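Local coordinates for putative silent information regulator 2,Putative silent information regulator 2 (PDB 5OL0), which probably removes acetyl groups from lysine side chains of histones and other proteins, consuming NAD and releasing nicotinamide, as a class I sirtuin, at residues F201-L204 and H205-P209; G136-P139 and E140-V143; F88-I91 and A92-L95. All blocks are in the same frame, centred on the assembly; numbering follows the deposited sequence.

In the fold
Along the chain contact 3 comes first, then contact 2, then contact 1. Contacts 1 and 2 share the Rossmann-like half of the sirtuin: helix 198-207 packs on strand 120-125 of the parallel sheet, and the edge strand 142-144 pairs with it. The centres of these two contacts lie about 15 Å apart, and their nearest atoms are about 4 Å apart without touching. Contact 3, on helix 85-95, belongs to the other part of the molecule, on the zinc side; its centre is about 32 Å from that of contact 1 and about 27 Å from that of contact 2. Sirtuins bind NAD and acetyl-lysine between these two parts, so contacts 1 and 2 lie in one of the parts that frame the cleft and contact 3 in the other.

Contact 1. Residues F201-L204 and H205-P209; sequences FDAL and HHDAP
D202 and H206, one helical turn apart, are joined by a side-chain hydrogen bond, ND1 of H206 to OD1 of D202 at 3.1 Å. The bond is nearly straight at the hydrogen (158°) and lies in the imidazole plane. ND1 meets OD1 from above the carboxylate plane, and the ring and carboxylate planes are 82° apart. D202 has CG anti to its own N (chi1 -174°), which swings the carboxylate along the helix to this edge. OD2 of D202 lies 4.1 Å from OD2 of D207; two acidic groups this close would probably repel, but R122 of strand 120-125 forms a salt bridge with each and should offset the charge.

The backbone widens at 205-207. The N of H205 bonds to O of F201 at 2.9 Å in the ordinary helical way, whereas O of A203 takes two donors: N of D207 from above the carbonyl plane, and N of A208, 2.9 Å away and five residues on. Farther out, CE1 of H205 lies 4.0 Å from CB of F201, the two side chains running alongside each other, and CD2 of L204 meets NE2 of H205 at 4.0 Å. L204 also packs on L228, L229 and V232, while F201 touches a basic side chain of the bound peptide. The widening is a pi-type turn within helix 198-207, which packs on strand 120-125 of the parallel sheet of the Rossmann-like domain.

Contact 2. Residues G136-P139 and E140-V143; sequences GVSP and ELLV
S138 and L141 are held together in a beta turn, with P139 and E140 at its corners, that leads from the loop after helix 131-134 into strand 142-144, the edge strand of the sirtuin's parallel sheet. The carbonyl O of S138 is approached by two backbone donors, N of L141 at 3.0 Å and, four residues on, N of L142 at 2.9 Å; both bonds are bent and weak. A third weak bond, still longer, runs from the same N of L141 to the hydroxyl OG of S138. That hydroxyl sits between the backbone N and carbonyl carbon of its own residue (chi1 79°), turned to the side where the E140 carboxylate folds back. No direct bond joins OG and the carboxylate; a water does so, 2.7 Å from S138 OG and 2.7 Å from E140 OE2, to which it donates.

Q115 of helix 106-116 holds two further backbone groups: OE1 accepts from N of S138 and NE2 donates to O of G136, whose positive phi closes helix 131-134 in a Schellman motif. L141 and V143 then pair with strand 120-125. The V137 and L142 side chains cross at about a right angle, CG1 of V137 lying 3.9 Å from CB of L142.

Contact 3. Residues F88-I91 and A92-L95; sequences FYSI and AREL
F88 and A92 meet one turn apart on helix 85-95, an alpha helix in the part of the sirtuin that carries the zinc site. The methyl of A92 sits over one face of the F88 ring, displaced toward the rim: a CH-pi contact with CB 4.3 Å from the ring centroid and 4.0 Å from CZ. F88 owes this to chi1 of 162°, with CG roughly opposite its own N, which lets the ring lean along the helix.

Backbone bonds underlie the contact. N of A92 bonds to O of F88 at 2.7 Å, and N of R93 bonds to O of Y89 at 3.1 Å. Farther along, O of I91 takes N of L95 in a similar bond at 3.2 Å and N of E94 in a weak one.

R93 bends at chi3 (-74°) and folds its guanidinium back over the preceding turn. One face of that group lies over O of Y89, which is 3.5 Å above the plane near its centre, and NH2 comes within 3.4 Å of CA of S90. Neither approach is a hydrogen bond; NH1 instead donates to O of A170, which helps fix the plane.

Second-shell partners set the other ends. ND2 of N63 bonds to OG of S90 and to OE1 of E94; OH of Y89 bonds to the backbone O of V185 and to OD1 of N166; F88 makes an edge-to-face pair with F191, while F149 touches both F88 and A92. I60 of helix 59-67 packs against I91 and L95. Those two side chains run alongside each other, pointing the same way, and CG2 of I91 is modelled 3.3 Å from CD1 of L95, closer than carbons normally come and so strained or doubtful in detail.

Contact 1. Residues F201-L204 and H205-P209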
loop_
_atom_site.group_PDB
_atom_site.type_symbol
_atom_site.label_atom_id
_atom_site.label_comp_id
_atom_site.label_asym_id
_atom_site.label_seq_id
_atom_site.Cartn_x
_atom_site.Cartn_y
_atom_site.Cartn_z
ATOM N N PHE A 201 -3.186 -12.181 6.637
ATOM C CA PHE A 201 -4.382 -12.974 7.009
ATOM C C PHE A 201 -4.913 -12.686 8.425
ATOM O O PHE A 201 -6.127 -12.712 8.655
ATOM C CB PHE A 201 -4.114 -14.470 6.750
ATOM C CG PHE A 201 -3.906 -14.746 5.291
ATOM C CD1 PHE A 201 -5.002 -14.729 4.438
ATOM C CD2 PHE A 201 -2.624 -14.903 4.763
ATOM C CE1 PHE A 201 -4.830 -14.878 3.070
ATOM C CE2 PHE A 201 -2.441 -15.065 3.396
ATOM C CZ PHE A 201 -3.562 -15.054 2.544
ATOM N N ASP A 202 -3.994 -12.350 9.313
ATOM C CA ASP A 202 -4.339 -11.833 10.684
ATOM C C ASP A 202 -5.198 -10.574 10.556
ATOM O O ASP A 202 -6.289 -10.463 11.114
ATOM C CB ASP A 202 -3.027 -11.521 11.409
ATOM C CG ASP A 202 -3.229 -11.138 12.852
ATOM O OD1 ASP A 202 -3.480 -12.049 13.654
ATOM O OD2 ASP A 202 -3.184 -9.927 13.183
ATOM N N ALA A 203 -4.735 -9.664 9.707
ATOM C CA ALA A 203 -5.473 -8.460 9.475
ATOM C C ALA A 203 -6.833 -8.707 8.827
ATOM O O ALA A 203 -7.806 -8.174 9.262
ATOM C CB ALA A 203 -4.636 -7.481 8.689
ATOM N N LEU A 204 -6.897 -9.570 7.829
ATOM C CA LEU A 204 -8.179 -9.866 7.155
ATOM C C LEU A 204 -9.242 -10.552 8.013
ATOM O O LEU A 204 -10.441 -10.247 7.916
ATOM C CB LEU A 204 -7.917 -10.776 5.948
ATOM C CG LEU A 204 -9.124 -11.127 5.039
ATOM C CD1 LEU A 204 -9.552 -9.902 4.272
ATOM C CD2 LEU A 204 -8.792 -12.301 4.088
ATOM N N HIS A 205 -8.793 -11.531 8.793
ATOM C CA HIS A 205 -9.689 -12.347 9.599
ATOM C C HIS A 205 -9.975 -11.693 10.922
ATOM O O HIS A 205 -11.047 -11.889 11.419
ATOM C CB HIS A 205 -9.082 -13.752 9.870
ATOM C CG HIS A 205 -8.859 -14.538 8.635
ATOM N ND1 HIS A 205 -7.776 -15.373 8.474
ATOM C CD2 HIS A 205 -9.518 -14.533 7.451
ATOM C CE1 HIS A 205 -7.819 -15.903 7.264
ATOM N NE2 HIS A 205 -8.851 -15.393 6.619
ATOM N N HIS A 206 -9.014 -10.943 11.482
ATOM C CA HIS A 206 -9.128 -10.400 12.855
ATOM C C HIS A 206 -9.275 -8.928 12.945
ATOM O O HIS A 206 -9.972 -8.490 13.805
ATOM C CB HIS A 206 -7.933 -10.815 13.731
ATOM C CG HIS A 206 -7.722 -12.301 13.749
ATOM N ND1 HIS A 206 -6.468 -12.871 13.734
ATOM C CD2 HIS A 206 -8.599 -13.323 13.648
ATOM C CE1 HIS A 206 -6.582 -14.186 13.711
ATOM N NE2 HIS A 206 -7.856 -14.486 13.654
ATOM N N ASP A 207 -8.577 -8.138 12.133
ATOM C CA ASP A 207 -8.747 -6.686 12.261
ATOM C C ASP A 207 -9.967 -6.211 11.505
ATOM O O ASP A 207 -10.804 -5.467 12.024
ATOM C CB ASP A 207 -7.523 -5.954 11.762
ATOM C CG ASP A 207 -6.329 -6.138 12.644
ATOM O OD1 ASP A 207 -6.471 -5.896 13.840
ATOM O OD2 ASP A 207 -5.230 -6.468 12.149
ATOM N N ALA A 208 -10.043 -6.536 10.213
ATOM C CA ALA A 208 -11.108 -5.872 9.387
ATOM C C ALA A 208 -12.512 -6.134 9.907
ATOM O O ALA A 208 -13.392 -5.250 9.874
ATOM C CB ALA A 208 -10.962 -6.299 7.922
ATOM N N PRO A 209 -12.752 -7.333 10.469
ATOM C CA PRO A 209 -14.108 -7.527 11.004
ATOM C C PRO A 209 -14.492 -6.637 12.204
ATOM O O PRO A 209 -15.673 -6.430 12.440
ATOM C CB PRO A 209 -14.120 -9.021 11.345
ATOM C CG PRO A 209 -13.268 -9.603 10.264
ATOM C CD PRO A 209 -12.092 -8.623 10.236
#

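Contact 2. Residues G136-P139 and E140-V143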
loop_
_atom_site.group_PDB
_atom_site.type_symbol
_atom_site.label_atom_id
_atom_site.label_comp_id
_atom_site.label_asym_id
_atom_site.label_seq_id
_atom_site.Cartn_x
_atom_site.Cartn_y
_atom_site.Cartn_z
ATOM N N GLY A 136 7.559 5.595 10.728
ATOM C CA GLY A 136 7.512 5.114 12.138
ATOM C C GLY A 136 6.250 4.374 12.503
ATOM O O GLY A 136 5.877 4.248 13.678
ATOM N N VAL A 137 5.558 3.820 11.529
ATOM C CA VAL A 137 4.397 3.016 11.889
ATOM C C VAL A 137 4.966 1.763 12.485
ATOM O O VAL A 137 5.868 1.141 11.893
ATOM C CB VAL A 137 3.540 2.696 10.656
ATOM C CG1 VAL A 137 2.333 1.857 11.078
ATOM C CG2 VAL A 137 3.107 4.020 10.040
ATOM N N SER A 138 4.474 1.368 13.648
ATOM C CA SER A 138 5.165 0.327 14.402
ATOM C C SER A 138 4.946 -1.088 13.775
ATOM O O SER A 138 3.956 -1.322 13.046
ATOM C CB SER A 138 4.704 0.312 15.841
ATOM O OG SER A 138 3.466 -0.360 15.918
ATOM N N PRO A 139 5.827 -2.031 14.096
ATOM C CA PRO A 139 5.737 -3.380 13.514
ATOM C C PRO A 139 4.448 -4.137 13.806
ATOM O O PRO A 139 3.926 -4.807 12.925
ATOM C CB PRO A 139 6.932 -4.109 14.118
ATOM C CG PRO A 139 7.943 -3.017 14.368
ATOM C CD PRO A 139 7.152 -1.786 14.736
ATOM N N GLU A 140 3.936 -4.027 15.023
ATOM C CA GLU A 140 2.685 -4.653 15.388
ATOM C C GLU A 140 1.493 -4.026 14.655
ATOM O O GLU A 140 0.514 -4.715 14.418
ATOM C CB GLU A 140 2.466 -4.673 16.939
ATOM C CG GLU A 140 2.469 -3.312 17.595
ATOM C CD GLU A 140 3.850 -2.854 18.128
ATOM O OE1 GLU A 140 4.942 -3.093 17.506
ATOM O OE2 GLU A 140 3.830 -2.186 19.190
ATOM N N LEU A 141 1.603 -2.765 14.249
ATOM C CA LEU A 141 0.481 -2.091 13.557
ATOM C C LEU A 141 0.575 -2.059 12.008
ATOM O O LEU A 141 -0.438 -1.861 11.332
ATOM C CB LEU A 141 0.294 -0.693 14.093
ATOM C CG LEU A 141 -0.112 -0.600 15.569
ATOM C CD1 LEU A 141 -0.285 0.853 15.962
ATOM C CD2 LEU A 141 -1.395 -1.387 15.874
ATOM N N LEU A 142 1.754 -2.355 11.475
ATOM C CA LEU A 142 1.968 -2.308 10.035
ATOM C C LEU A 142 1.955 -3.711 9.421
ATOM O O LEU A 142 2.656 -4.567 9.896
ATOM C CB LEU A 142 3.294 -1.666 9.711
ATOM C CG LEU A 142 3.720 -1.681 8.242
ATOM C CD1 LEU A 142 2.715 -0.829 7.443
ATOM C CD2 LEU A 142 5.160 -1.150 8.122
ATOM N N VAL A 143 1.199 -3.870 8.334
ATOM C CA VAL A 143 1.238 -5.044 7.482
ATOM C C VAL A 143 1.656 -4.645 6.083
ATOM O O VAL A 143 0.897 -3.966 5.352
ATOM C CB VAL A 143 -0.124 -5.688 7.478
ATOM C CG1 VAL A 143 -0.145 -6.919 6.556
ATOM C CG2 VAL A 143 -0.499 -6.052 8.928
HETATM O O HOH W 1 2.197 -0.214 18.279
#

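Contact 3. Residues F88-I91 and A92-L95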
loop_
_atom_site.group_PDB
_atom_site.type_symbol
_atom_site.label_atom_id
_atom_site.label_comp_id
_atom_site.label_asym_id
_atom_site.label_seq_id
_atom_site.Cartn_x
_atom_site.Cartn_y
_atom_site.Cartn_z
ATOM N N PHE A 88 12.849 -8.777 -14.312
ATOM C CA PHE A 88 12.523 -8.109 -13.047
ATOM C C PHE A 88 13.783 -7.382 -12.527
ATOM O O PHE A 88 13.679 -6.296 -12.037
ATOM C CB PHE A 88 11.957 -9.043 -12.020
ATOM C CG PHE A 88 12.033 -8.492 -10.630
ATOM C CD1 PHE A 88 11.074 -7.610 -10.181
ATOM C CD2 PHE A 88 13.100 -8.837 -9.796
ATOM C CE1 PHE A 88 11.161 -7.092 -8.904
ATOM C CE2 PHE A 88 13.205 -8.315 -8.520
ATOM C CZ PHE A 88 12.235 -7.436 -8.083
ATOM N N TYR A 89 14.962 -7.976 -12.651
ATOM C CA TYR A 89 16.155 -7.324 -12.128
ATOM C C TYR A 89 16.411 -6.001 -12.806
ATOM O O TYR A 89 16.923 -5.077 -12.182
ATOM C CB TYR A 89 17.381 -8.223 -12.238
ATOM C CG TYR A 89 17.573 -8.994 -10.977
ATOM C CD1 TYR A 89 16.672 -9.993 -10.601
ATOM C CD2 TYR A 89 18.608 -8.695 -10.124
ATOM C CE1 TYR A 89 16.831 -10.693 -9.419
ATOM C CE2 TYR A 89 18.780 -9.393 -8.948
ATOM C CZ TYR A 89 17.899 -10.391 -8.595
ATOM O OH TYR A 89 18.089 -11.038 -7.400
ATOM N N SER A 90 16.072 -5.922 -14.097
ATOM C CA SER A 90 16.176 -4.692 -14.841
ATOM C C SER A 90 15.204 -3.649 -14.337
ATOM O O SER A 90 15.550 -2.479 -14.220
ATOM C CB SER A 90 15.993 -4.969 -16.317
ATOM O OG SER A 90 16.081 -3.782 -17.040
ATOM N N ILE A 91 13.990 -4.058 -13.997
ATOM C CA ILE A 91 13.047 -3.143 -13.363
ATOM C C ILE A 91 13.481 -2.763 -11.944
ATOM O O ILE A 91 13.372 -1.578 -11.576
ATOM C CB ILE A 91 11.627 -3.726 -13.400
ATOM C CG1 ILE A 91 11.059 -3.508 -14.798
ATOM C CG2 ILE A 91 10.686 -3.140 -12.361
ATOM C CD1 ILE A 91 11.336 -4.665 -15.722
ATOM N N ALA A 92 14.046 -3.711 -11.186
ATOM C CA ALA A 92 14.428 -3.424 -9.817
ATOM C C ALA A 92 15.504 -2.333 -9.753
ATOM O O ALA A 92 15.500 -1.494 -8.876
ATOM C CB ALA A 92 14.895 -4.681 -9.136
ATOM N N ARG A 93 16.439 -2.374 -10.687
ATOM C CA ARG A 93 17.495 -1.395 -10.791
ATOM C C ARG A 93 16.997 0.045 -11.004
ATOM O O ARG A 93 17.672 0.997 -10.603
ATOM C CB ARG A 93 18.365 -1.710 -12.027
ATOM C CG ARG A 93 19.577 -2.529 -11.779
ATOM C CD ARG A 93 20.515 -2.496 -12.992
ATOM N NE ARG A 93 20.019 -3.300 -14.111
ATOM C CZ ARG A 93 19.966 -4.650 -14.143
ATOM N NH1 ARG A 93 20.350 -5.408 -13.107
ATOM N NH2 ARG A 93 19.482 -5.268 -15.220
ATOM N N GLU A 94 15.871 0.194 -11.698
ATOM C CA GLU A 94 15.290 1.495 -12.004
ATOM C C GLU A 94 14.305 2.080 -10.994
ATOM O O GLU A 94 14.171 3.283 -10.910
ATOM C CB GLU A 94 14.677 1.448 -13.413
ATOM C CG GLU A 94 15.750 1.124 -14.448
ATOM C CD GLU A 94 15.295 1.394 -15.857
ATOM O OE1 GLU A 94 14.306 0.754 -16.300
ATOM O OE2 GLU A 94 15.934 2.251 -16.515
ATOM N N LEU A 95 13.644 1.247 -10.206
ATOM C CA LEU A 95 12.622 1.734 -9.290
ATOM C C LEU A 95 13.167 2.386 -8.051
ATOM O O LEU A 95 12.459 3.169 -7.460
ATOM C CB LEU A 95 11.699 0.621 -8.893
ATOM C CG LEU A 95 10.706 0.203 -9.980
ATOM C CD1 LEU A 95 10.249 -1.204 -9.667
ATOM C CD2 LEU A 95 9.511 1.130 -10.054
#